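Local structure of KLLA0E03807p (Kluyveromyces lactis, 3SQI) at residues N148-F153 with Q273-F278; K182-L187 with I300-F305; I115-P120 with L137-D142; H324-D329 with L340-L345. The protein binds DNA, probably at centromeres, through the DNA-binding domain described here, and is as Ndc10 a platform for inner kinetochore assembly in budding yeast. One frame throughout, in Å; residues are numbered along the deposited sequence.

Interaction 1: N148-F153 with Q273-F278; sequences NTNVSF and QEWPQF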
# COMPACT_ATOMS: atom_id res chain seq x y z
N ASN A 148 -2.12 1.71 -4.30
CA ASN A 148 -1.84 0.55 -3.44
C ASN A 148 -2.89 0.26 -2.36
O ASN A 148 -3.22 -0.90 -2.10
CB ASN A 148 -0.45 0.66 -2.80
CG ASN A 148 0.63 0.02 -3.65
OD1 ASN A 148 0.68 0.22 -4.86
ND2 ASN A 148 1.49 -0.78 -3.02
N THR A 149 -3.38 1.30 -1.71
CA THR A 149 -4.34 1.17 -0.63
C THR A 149 -5.82 1.32 -1.04
O THR A 149 -6.72 0.98 -0.27
CB THR A 149 -4.07 2.23 0.44
OG1 THR A 149 -4.83 1.93 1.62
CG2 THR A 149 -4.46 3.62 -0.07
N ASN A 150 -6.06 1.81 -2.25
CA ASN A 150 -7.42 2.17 -2.69
C ASN A 150 -8.27 2.93 -1.66
O ASN A 150 -9.31 2.43 -1.21
CB ASN A 150 -8.17 0.95 -3.22
CG ASN A 150 -9.55 1.29 -3.72
OD1 ASN A 150 -9.71 2.00 -4.71
ND2 ASN A 150 -10.57 0.80 -3.02
N VAL A 151 -7.86 4.15 -1.31
CA VAL A 151 -8.56 4.93 -0.28
C VAL A 151 -9.19 6.24 -0.80
O VAL A 151 -8.71 6.86 -1.74
CB VAL A 151 -7.62 5.25 0.92
CG1 VAL A 151 -8.34 6.09 1.96
CG2 VAL A 151 -7.10 3.96 1.55
N SER A 152 -10.28 6.65 -0.16
CA SER A 152 -10.90 7.94 -0.45
C SER A 152 -9.89 9.08 -0.28
O SER A 152 -9.00 9.00 0.56
CB SER A 152 -12.07 8.18 0.50
OG SER A 152 -12.33 9.56 0.63
N PHE A 153 -10.03 10.14 -1.07
CA PHE A 153 -9.15 11.29 -0.90
C PHE A 153 -9.36 11.94 0.47
O PHE A 153 -8.41 12.11 1.24
CB PHE A 153 -9.39 12.34 -1.98
CG PHE A 153 -8.70 13.65 -1.72
CD1 PHE A 153 -7.40 13.87 -2.16
CD2 PHE A 153 -9.34 14.66 -1.01
CE1 PHE A 153 -6.76 15.07 -1.91
CE2 PHE A 153 -8.70 15.86 -0.76
CZ PHE A 153 -7.41 16.06 -1.21
N GLN A 273 -14.64 0.84 -6.95
CA GLN A 273 -15.24 -0.44 -6.57
C GLN A 273 -14.85 -1.65 -7.41
O GLN A 273 -14.75 -2.76 -6.88
CB GLN A 273 -16.75 -0.34 -6.49
CG GLN A 273 -17.27 -0.23 -5.08
CD GLN A 273 -17.15 1.17 -4.53
OE1 GLN A 273 -16.46 2.02 -5.11
NE2 GLN A 273 -17.82 1.44 -3.42
N GLU A 274 -14.62 -1.45 -8.70
CA GLU A 274 -14.11 -2.54 -9.52
C GLU A 274 -12.81 -3.00 -8.90
O GLU A 274 -12.33 -4.10 -9.17
CB GLU A 274 -13.89 -2.07 -10.96
CG GLU A 274 -15.02 -1.21 -11.49
CD GLU A 274 -16.38 -1.70 -11.02
OE1 GLU A 274 -17.22 -0.85 -10.66
OE2 GLU A 274 -16.61 -2.93 -11.01
N TRP A 275 -12.25 -2.14 -8.07
CA TRP A 275 -11.01 -2.40 -7.34
C TRP A 275 -11.16 -2.96 -5.92
O TRP A 275 -12.08 -2.58 -5.18
CB TRP A 275 -10.15 -1.14 -7.32
CG TRP A 275 -9.46 -0.90 -8.61
CD1 TRP A 275 -9.79 -1.43 -9.83
CD2 TRP A 275 -8.29 -0.10 -8.83
NE1 TRP A 275 -8.91 -0.99 -10.79
CE2 TRP A 275 -7.98 -0.17 -10.20
CE3 TRP A 275 -7.49 0.68 -7.99
CZ2 TRP A 275 -6.91 0.51 -10.75
CZ3 TRP A 275 -6.42 1.35 -8.54
CH2 TRP A 275 -6.14 1.26 -9.91
N PRO A 276 -10.24 -3.86 -5.55
CA PRO A 276 -10.02 -4.44 -4.22
C PRO A 276 -9.90 -3.38 -3.13
O PRO A 276 -9.41 -2.28 -3.40
CB PRO A 276 -8.68 -5.15 -4.38
CG PRO A 276 -8.67 -5.58 -5.80
CD PRO A 276 -9.38 -4.49 -6.56
N GLN A 277 -10.33 -3.73 -1.92
CA GLN A 277 -10.27 -2.86 -0.75
C GLN A 277 -9.86 -3.61 0.52
O GLN A 277 -10.03 -4.82 0.62
CB GLN A 277 -11.63 -2.21 -0.50
CG GLN A 277 -12.16 -1.39 -1.64
CD GLN A 277 -13.63 -1.05 -1.46
OE1 GLN A 277 -14.46 -1.41 -2.30
NE2 GLN A 277 -13.96 -0.38 -0.36
N PHE A 278 -9.33 -2.89 1.51
CA PHE A 278 -9.15 -3.48 2.82
C PHE A 278 -10.50 -3.52 3.53
O PHE A 278 -11.36 -2.68 3.27
CB PHE A 278 -8.14 -2.69 3.67
CG PHE A 278 -6.72 -2.86 3.22
CD1 PHE A 278 -6.12 -4.11 3.20
CD2 PHE A 278 -5.97 -1.76 2.82
CE1 PHE A 278 -4.81 -4.27 2.78
CE2 PHE A 278 -4.66 -1.91 2.40
CZ PHE A 278 -4.08 -3.16 2.38

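Interaction 2: K182-L187 with I300-F305; sequences KPNFVL and IGIPDF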
# COMPACT_ATOMS: atom_id res chain seq x y z
N LYS A 182 -9.11 5.33 11.37
CA LYS A 182 -10.33 5.41 10.56
C LYS A 182 -10.19 4.81 9.15
O LYS A 182 -10.91 3.87 8.82
CB LYS A 182 -10.79 6.87 10.45
CG LYS A 182 -10.40 7.74 11.63
CD LYS A 182 -10.87 9.17 11.43
CE LYS A 182 -10.88 9.92 12.75
NZ LYS A 182 -11.74 9.24 13.76
N PRO A 183 -9.27 5.34 8.31
CA PRO A 183 -8.96 4.50 7.15
C PRO A 183 -8.04 3.36 7.57
O PRO A 183 -7.09 3.57 8.32
CB PRO A 183 -8.24 5.46 6.20
CG PRO A 183 -8.62 6.83 6.67
CD PRO A 183 -8.76 6.71 8.16
N ASN A 184 -8.29 2.17 7.05
CA ASN A 184 -7.60 0.99 7.52
C ASN A 184 -6.74 0.43 6.41
O ASN A 184 -7.26 -0.07 5.41
CB ASN A 184 -8.65 -0.04 7.96
CG ASN A 184 -8.05 -1.24 8.66
OD1 ASN A 184 -7.40 -2.08 8.04
ND2 ASN A 184 -8.28 -1.33 9.97
N PHE A 185 -5.42 0.50 6.56
CA PHE A 185 -4.54 0.02 5.49
C PHE A 185 -3.12 -0.36 5.91
O PHE A 185 -2.68 -0.04 7.01
CB PHE A 185 -4.44 1.07 4.39
CG PHE A 185 -3.67 2.27 4.78
CD1 PHE A 185 -2.30 2.32 4.57
CD2 PHE A 185 -4.30 3.36 5.36
CE1 PHE A 185 -1.57 3.44 4.93
CE2 PHE A 185 -3.58 4.48 5.72
CZ PHE A 185 -2.21 4.52 5.50
N VAL A 186 -2.43 -1.07 5.02
CA VAL A 186 -1.03 -1.46 5.23
C VAL A 186 -0.16 -1.31 3.97
O VAL A 186 -0.44 -1.93 2.94
CB VAL A 186 -0.92 -2.92 5.71
CG1 VAL A 186 0.54 -3.39 5.70
CG2 VAL A 186 -1.58 -3.09 7.09
N LEU A 187 0.91 -0.52 4.06
CA LEU A 187 1.85 -0.34 2.96
C LEU A 187 3.12 -1.16 3.13
O LEU A 187 3.61 -1.34 4.24
CB LEU A 187 2.22 1.14 2.79
CG LEU A 187 1.17 2.08 2.20
CD1 LEU A 187 1.82 3.37 1.78
CD2 LEU A 187 0.47 1.44 1.00
N ILE A 300 -2.03 -5.93 10.94
CA ILE A 300 -2.65 -5.02 11.90
C ILE A 300 -3.97 -5.62 12.39
O ILE A 300 -4.05 -6.04 13.53
CB ILE A 300 -2.73 -3.50 11.45
CG1 ILE A 300 -2.83 -2.58 12.68
CG2 ILE A 300 -3.84 -3.22 10.36
CD1 ILE A 300 -1.50 -2.42 13.47
N GLY A 301 -4.99 -5.64 11.55
CA GLY A 301 -6.09 -6.56 11.76
C GLY A 301 -6.15 -7.63 10.69
O GLY A 301 -6.96 -8.54 10.76
N ILE A 302 -5.25 -7.53 9.72
CA ILE A 302 -5.48 -8.03 8.36
C ILE A 302 -4.67 -9.24 7.94
O ILE A 302 -3.46 -9.27 8.10
CB ILE A 302 -5.22 -6.90 7.37
CG1 ILE A 302 -6.06 -5.68 7.75
CG2 ILE A 302 -5.51 -7.35 5.96
CD1 ILE A 302 -5.68 -4.42 7.05
N PRO A 303 -5.35 -10.27 7.41
CA PRO A 303 -4.67 -11.42 6.81
C PRO A 303 -3.62 -10.91 5.83
O PRO A 303 -3.86 -9.91 5.16
CB PRO A 303 -5.79 -12.12 6.04
CG PRO A 303 -7.03 -11.72 6.73
CD PRO A 303 -6.80 -10.31 7.19
N ASP A 304 -2.48 -11.59 5.74
CA ASP A 304 -1.38 -11.09 4.93
C ASP A 304 -1.64 -11.14 3.42
O ASP A 304 -1.16 -10.28 2.69
CB ASP A 304 -0.07 -11.81 5.28
CG ASP A 304 0.51 -11.36 6.62
OD1 ASP A 304 0.10 -10.28 7.11
OD2 ASP A 304 1.38 -12.07 7.18
N PHE A 305 -2.40 -12.12 2.95
CA PHE A 305 -2.63 -12.21 1.51
C PHE A 305 -3.30 -10.96 0.95
O PHE A 305 -3.07 -10.57 -0.19
CB PHE A 305 -3.40 -13.48 1.13
CG PHE A 305 -4.73 -13.61 1.80
CD1 PHE A 305 -5.89 -13.22 1.15
CD2 PHE A 305 -4.83 -14.15 3.07
CE1 PHE A 305 -7.12 -13.36 1.77
CE2 PHE A 305 -6.06 -14.29 3.69
CZ PHE A 305 -7.20 -13.89 3.04

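Interaction 3: I115-P120 with L137-D142; sequences INLWNP and LKLLLD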
# COMPACT_ATOMS: atom_id res chain seq x y z
N ILE A 115 7.61 6.24 -13.18
CA ILE A 115 8.86 6.56 -13.88
C ILE A 115 8.96 8.03 -14.31
O ILE A 115 9.87 8.76 -13.89
CB ILE A 115 9.03 5.64 -15.10
CG1 ILE A 115 10.43 5.74 -15.69
CG2 ILE A 115 7.95 5.89 -16.14
CD1 ILE A 115 10.53 5.10 -17.04
N ASN A 116 8.05 8.46 -15.17
CA ASN A 116 8.01 9.85 -15.64
C ASN A 116 8.02 10.88 -14.51
O ASN A 116 8.60 11.95 -14.65
CB ASN A 116 6.79 10.10 -16.53
CG ASN A 116 6.88 9.40 -17.87
OD1 ASN A 116 7.37 9.96 -18.84
ND2 ASN A 116 6.41 8.16 -17.92
N LEU A 117 7.34 10.57 -13.41
CA LEU A 117 7.31 11.49 -12.26
C LEU A 117 8.60 11.46 -11.43
O LEU A 117 8.90 12.42 -10.71
CB LEU A 117 6.08 11.24 -11.39
CG LEU A 117 4.88 12.10 -11.81
CD1 LEU A 117 3.86 12.22 -10.67
CD2 LEU A 117 5.35 13.45 -12.23
N TRP A 118 9.36 10.37 -11.53
CA TRP A 118 10.71 10.33 -10.97
C TRP A 118 11.67 11.15 -11.83
O TRP A 118 12.53 11.86 -11.30
CB TRP A 118 11.21 8.89 -10.86
CG TRP A 118 10.64 8.12 -9.70
CD1 TRP A 118 9.69 7.14 -9.75
CD2 TRP A 118 10.99 8.27 -8.32
NE1 TRP A 118 9.42 6.68 -8.48
CE2 TRP A 118 10.20 7.35 -7.59
CE3 TRP A 118 11.88 9.09 -7.63
CZ2 TRP A 118 10.29 7.24 -6.20
CZ3 TRP A 118 11.97 8.97 -6.25
CH2 TRP A 118 11.18 8.05 -5.56
N ASN A 119 11.52 11.08 -13.15
CA ASN A 119 12.46 11.72 -14.07
C ASN A 119 12.60 13.21 -13.80
O ASN A 119 11.65 13.98 -13.96
CB ASN A 119 12.01 11.47 -15.52
CG ASN A 119 12.90 12.16 -16.54
OD1 ASN A 119 14.01 12.61 -16.24
ND2 ASN A 119 12.41 12.24 -17.77
N PRO A 120 13.82 13.62 -13.40
CA PRO A 120 14.09 14.97 -12.93
C PRO A 120 14.00 15.99 -14.05
O PRO A 120 13.69 17.15 -13.78
CB PRO A 120 15.52 14.87 -12.41
CG PRO A 120 16.12 13.76 -13.19
CD PRO A 120 15.02 12.77 -13.37
N LEU A 137 7.24 14.44 -6.71
CA LEU A 137 7.18 13.37 -5.71
C LEU A 137 5.94 13.44 -4.82
O LEU A 137 5.41 12.41 -4.42
CB LEU A 137 8.46 13.32 -4.88
CG LEU A 137 9.62 12.70 -5.66
CD1 LEU A 137 10.74 12.31 -4.73
CD2 LEU A 137 9.13 11.50 -6.44
N LYS A 138 5.48 14.64 -4.51
CA LYS A 138 4.30 14.79 -3.67
C LYS A 138 3.13 14.11 -4.37
O LYS A 138 2.47 13.20 -3.82
CB LYS A 138 4.01 16.27 -3.43
CG LYS A 138 3.19 16.55 -2.19
CD LYS A 138 3.19 18.03 -1.84
CE LYS A 138 4.56 18.65 -2.01
NZ LYS A 138 4.62 19.49 -3.24
N LEU A 139 2.87 14.55 -5.61
CA LEU A 139 1.81 13.93 -6.37
C LEU A 139 2.02 12.42 -6.43
O LEU A 139 1.16 11.65 -6.03
CB LEU A 139 1.74 14.49 -7.79
CG LEU A 139 0.50 14.05 -8.58
CD1 LEU A 139 -0.75 14.64 -7.95
CD2 LEU A 139 0.60 14.45 -10.04
N LEU A 140 3.20 12.02 -6.89
CA LEU A 140 3.47 10.60 -7.11
C LEU A 140 3.17 9.78 -5.87
O LEU A 140 2.71 8.65 -5.97
CB LEU A 140 4.93 10.38 -7.53
CG LEU A 140 5.30 8.90 -7.61
CD1 LEU A 140 4.63 8.26 -8.82
CD2 LEU A 140 6.81 8.70 -7.65
N LEU A 141 3.46 10.31 -4.69
CA LEU A 141 3.18 9.58 -3.46
C LEU A 141 1.68 9.48 -3.30
O LEU A 141 1.16 8.40 -3.01
CB LEU A 141 3.78 10.25 -2.23
CG LEU A 141 3.55 9.44 -0.95
CD1 LEU A 141 4.63 8.39 -0.81
CD2 LEU A 141 3.52 10.32 0.29
N ASP A 142 0.97 10.58 -3.51
CA ASP A 142 -0.49 10.47 -3.41
C ASP A 142 -1.08 9.40 -4.35
O ASP A 142 -1.92 8.59 -3.95
CB ASP A 142 -1.17 11.81 -3.65
CG ASP A 142 -2.65 11.74 -3.42
OD1 ASP A 142 -3.41 11.63 -4.41
OD2 ASP A 142 -3.06 11.78 -2.24

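Interaction 4: H324-D329 with L340-L345; sequences HLFPTD and LLNSVL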
# COMPACT_ATOMS: atom_id res chain seq x y z
N HIS A 324 23.07 6.33 7.76
CA HIS A 324 21.88 7.05 8.18
C HIS A 324 21.71 8.42 7.54
O HIS A 324 22.40 9.38 7.87
CB HIS A 324 21.85 7.15 9.71
CG HIS A 324 21.98 5.82 10.38
ND1 HIS A 324 23.18 5.15 10.46
CD2 HIS A 324 21.06 5.03 10.97
CE1 HIS A 324 23.00 4.00 11.09
NE2 HIS A 324 21.72 3.90 11.41
N LEU A 325 20.77 8.49 6.60
CA LEU A 325 20.37 9.75 5.98
C LEU A 325 19.35 10.48 6.85
O LEU A 325 19.34 11.71 6.92
CB LEU A 325 19.82 9.50 4.58
CG LEU A 325 20.81 8.75 3.68
CD1 LEU A 325 20.27 8.61 2.26
CD2 LEU A 325 22.17 9.43 3.67
N PHE A 326 18.49 9.70 7.51
CA PHE A 326 17.55 10.25 8.48
C PHE A 326 18.13 10.26 9.89
O PHE A 326 19.06 9.53 10.19
CB PHE A 326 16.22 9.49 8.43
CG PHE A 326 15.39 9.82 7.22
CD1 PHE A 326 14.70 11.02 7.15
CD2 PHE A 326 15.31 8.94 6.16
CE1 PHE A 326 13.95 11.34 6.04
CE2 PHE A 326 14.57 9.26 5.04
CZ PHE A 326 13.88 10.46 4.98
N PRO A 327 17.57 11.13 10.75
CA PRO A 327 18.04 11.30 12.13
C PRO A 327 17.93 10.01 12.94
O PRO A 327 16.97 9.26 12.77
CB PRO A 327 17.06 12.33 12.71
CG PRO A 327 16.49 13.03 11.53
CD PRO A 327 16.43 12.00 10.44
N THR A 328 18.92 9.76 13.79
CA THR A 328 18.85 8.65 14.73
C THR A 328 18.39 9.13 16.11
O THR A 328 18.29 8.34 17.05
CB THR A 328 20.19 7.91 14.83
OG1 THR A 328 21.26 8.86 14.93
CG2 THR A 328 20.40 7.05 13.60
N ASP A 329 18.13 10.43 16.24
CA ASP A 329 17.63 11.00 17.49
C ASP A 329 16.23 11.56 17.31
O ASP A 329 16.04 12.55 16.61
CB ASP A 329 18.57 12.09 18.01
CG ASP A 329 18.53 13.36 17.16
OD1 ASP A 329 18.25 13.28 15.94
OD2 ASP A 329 18.78 14.45 17.72
N LEU A 340 12.57 2.74 9.04
CA LEU A 340 12.08 2.00 7.89
C LEU A 340 12.37 2.80 6.63
O LEU A 340 12.98 2.29 5.67
CB LEU A 340 10.59 1.74 8.01
CG LEU A 340 10.00 1.09 6.76
CD1 LEU A 340 10.35 -0.39 6.69
CD2 LEU A 340 8.51 1.28 6.75
N LEU A 341 11.93 4.05 6.63
CA LEU A 341 12.20 4.95 5.53
C LEU A 341 13.70 4.98 5.21
O LEU A 341 14.11 4.93 4.05
CB LEU A 341 11.71 6.36 5.85
CG LEU A 341 10.20 6.58 5.80
CD1 LEU A 341 9.88 8.08 5.81
CD2 LEU A 341 9.66 5.93 4.55
N ASN A 342 14.52 5.04 6.24
CA ASN A 342 15.96 5.06 6.03
C ASN A 342 16.42 3.82 5.27
O ASN A 342 17.16 3.93 4.30
CB ASN A 342 16.73 5.17 7.34
CG ASN A 342 18.21 5.33 7.12
OD1 ASN A 342 18.63 6.15 6.31
ND2 ASN A 342 19.01 4.51 7.80
N SER A 343 16.00 2.64 5.71
CA SER A 343 16.42 1.40 5.06
C SER A 343 15.95 1.31 3.61
O SER A 343 16.73 0.92 2.73
CB SER A 343 15.97 0.18 5.86
OG SER A 343 16.77 0.03 7.02
N VAL A 344 14.71 1.68 3.33
CA VAL A 344 14.26 1.63 1.94
C VAL A 344 15.07 2.61 1.09
O VAL A 344 15.60 2.25 0.02
CB VAL A 344 12.77 1.95 1.77
CG1 VAL A 344 12.33 1.63 0.35
CG2 VAL A 344 11.95 1.13 2.75
N LEU A 345 15.17 3.84 1.58
CA LEU A 345 15.86 4.91 0.86
C LEU A 345 17.27 4.47 0.53
O LEU A 345 17.66 4.44 -0.64
CB LEU A 345 15.91 6.17 1.72
CG LEU A 345 16.37 7.46 1.03
CD1 LEU A 345 15.26 8.03 0.15
CD2 LEU A 345 16.82 8.49 2.07

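Interaction 1: N148-F153 with Q273-F278
The chain leaves helix 133-149 at Asn150, whose positive phi of 43° (left-handed conformation) turns it against the irregular segment 273-278, the CA atoms of Asn150 and Gln277 lying 6.1 Å apart. Both segments lie in the CBF3-subunit domain 2 region of the DNA-binding domain; the nearest atom of the contact is about 8 Å from the bound nucleic acid. Asn150 carries the contact. With CG anti to the backbone N (chi1 -179°), its amide reaches across: ND2 packs on Gln277 CG and lies 3.3 Å from Pro276 O, too poorly angled for a hydrogen bond. OD1 comes obliquely to Trp275, 4.1 Å from Trp275 CB, amide and indole planes 57° apart. This oxygen accepts a hydrogen bond from Lys146 and a weak one from the Asn272 amide. Thr149 OG1 comes in the ring plane to the edge of Phe278, 3.9 Å from CE2. Trp275 is edge-to-face with Phe101 and Phe147. An alanine in place of Asn150 would remove the amide that Lys146 bonds and would probably loosen the packing on Pro276 and Gln277. No hydrogen bond joins the segments; a polar side chain, bonded mainly to the helix it ends, serves as packing surface.

Interaction 2: K182-L187 with I300-F305
Three aliphatic side chains and one amide make the first shell. Val186 turns its CG2 branch to the two isoleucines: it lies 4.0 Å from Ile300 CG2, the two side chains crossing obliquely, and 4.3 Å from Ile302 CD1. Asn184 meets Ile302 tip to tip, its OD1 against the CD1 methyl, and the same oxygen is 4.4 Å from Ile300 CG2. No hydrogen bond crosses between the segments. Torsions set these groups in place. Asn184 CG is anti to the backbone N (chi1 -171°), which carries the amide to Ile302, while Ile302 extends from its own backbone (chi2 167°) so that CD1 forms the leading tip. Ile300 offers its CG2 branch, and the rest of its chain leads away. The backbones stay well apart, 7.7 Å between the CA atoms of Val186 and Ile300, so side chains fill the interval. Further out, Val186 O accepts a hydrogen bond from Asn311 ND2, and Asp304 forms a salt bridge with Lys174 at the start of strand 174-179. Ile302 also rests on Phe278. Strand 185-187 is an outer strand of a three-stranded antiparallel sheet, paired with 174-179 through Phe185 and Leu187; Val186 faces the approach to helix 304-310, whereas Phe185 points the other way, edge-to-face with Trp145 of helix 133-149.

Interaction 3: I115-P120 with L137-D142
Two CH-pi contacts form where the last turn of helix 107-118 packs on helix 133-149. Leu137 and Leu140, one turn apart, both lay their CD2 methyls over the same face of the Trp118 indole. Leu137 CD2 sits above the six-membered ring, 3.9 Å from its centroid and 15° off the normal; Leu140 CD2 sits above the five-membered ring, 3.8 Å from that centroid and 27° off the normal. Their first torsions differ: Leu137 CG is anti to its carbonyl carbon, whereas Leu140 CG is anti to its backbone N. Both side chains cross the indole at about a right angle. Aliphatic packing weighs at least as much, for Leu117 buries more surface here than Trp118. It points into the second helix where the backbones come nearest, 6.5 Å between the CA atoms of Leu117 and Leu140. The two leucines slide past each other in opposite directions, Leu117 CD1 lying 3.8 Å from Leu140 CB and 4.0 Å from Leu139 CD2. Hydrogen bonding takes place beside the interface. Asn119 N bonds back to Ile115 O at 2.9 Å, just as Asn119 departs from helical geometry, and Asn119 O receives Lys136 NZ at the start of the second helix. Trp118 NE1 donates to Phe195 O, which would fix the rotation of the indole. The side-chain contact is thus almost entirely apolar, leucine side chains on an aromatic face and on one another, and the acceptor of the indole N-H, Phe195 O, lies outside it.

Interaction 4: H324-D329 with L340-L345
Asn342 CA lies at the edge of the Phe326 ring, 3.9 Å from Phe326 CD2, and Pro327 CD also sits in plane at the edge. Leu341 CB and Leu345 CD2 come in obliquely, the latter 3.8 Å from Phe326 CE2; the ring also meets that of Phe338, planes at about 45°. The His324 ring and Asn342 amide planes are 17° apart, but the side chains cross at about a right angle and ND2 comes obliquely, 3.8 Å from His324 CD2. That amide makes the polar link. Its CG is anti to the backbone N, sending OD1 to the loop that precedes the helix, where it accepts Leu325 N at 3.2 Å with a fairly straight N-H angle of 154°, the donor standing above the carbonyl plane. ND2 donates to Val323 O, so both ends of the amide grip backbone and its rotation is set. Next to it Leu325 CD1 meets Leu345 CD2 at 3.5 Å. An alanine in place of Asn342 would lose both backbone bonds and would probably let the segment around Val323 and Leu325 drift from the helix. The contact thus ties the loop preceding helix 332-355 onto that same helix. Leu341 and Leu345 also touch helix 198-210, and Leu340 reaches strands 165-169 and 174-179, so helix 332-355 packs on both that helix and the three-stranded sheet.

In the fold
Interactions 1 and 2 touch: Phe278 of the first packs on Phe185 of strand 185-187 in the second, and Thr149 on the same residue, so their alternating segments form one partly buried region near the chain centre. Interaction 3 shares helix 133-149 with interaction 1, but at a fully buried, helix-to-helix site. Interaction 4, its centre about 20 Å from the chain centre, is buried against its helix but has His324 exposed. The chemistry follows: leucine and indole in interaction 3, amide packing with aromatic rings in interaction 1 and with aliphatic side chains in interaction 2, and in interaction 4 the one hydrogen bond to join its two segments. Interactions 1 and 3 lie nearer the bound nucleic acid than 2 and 4.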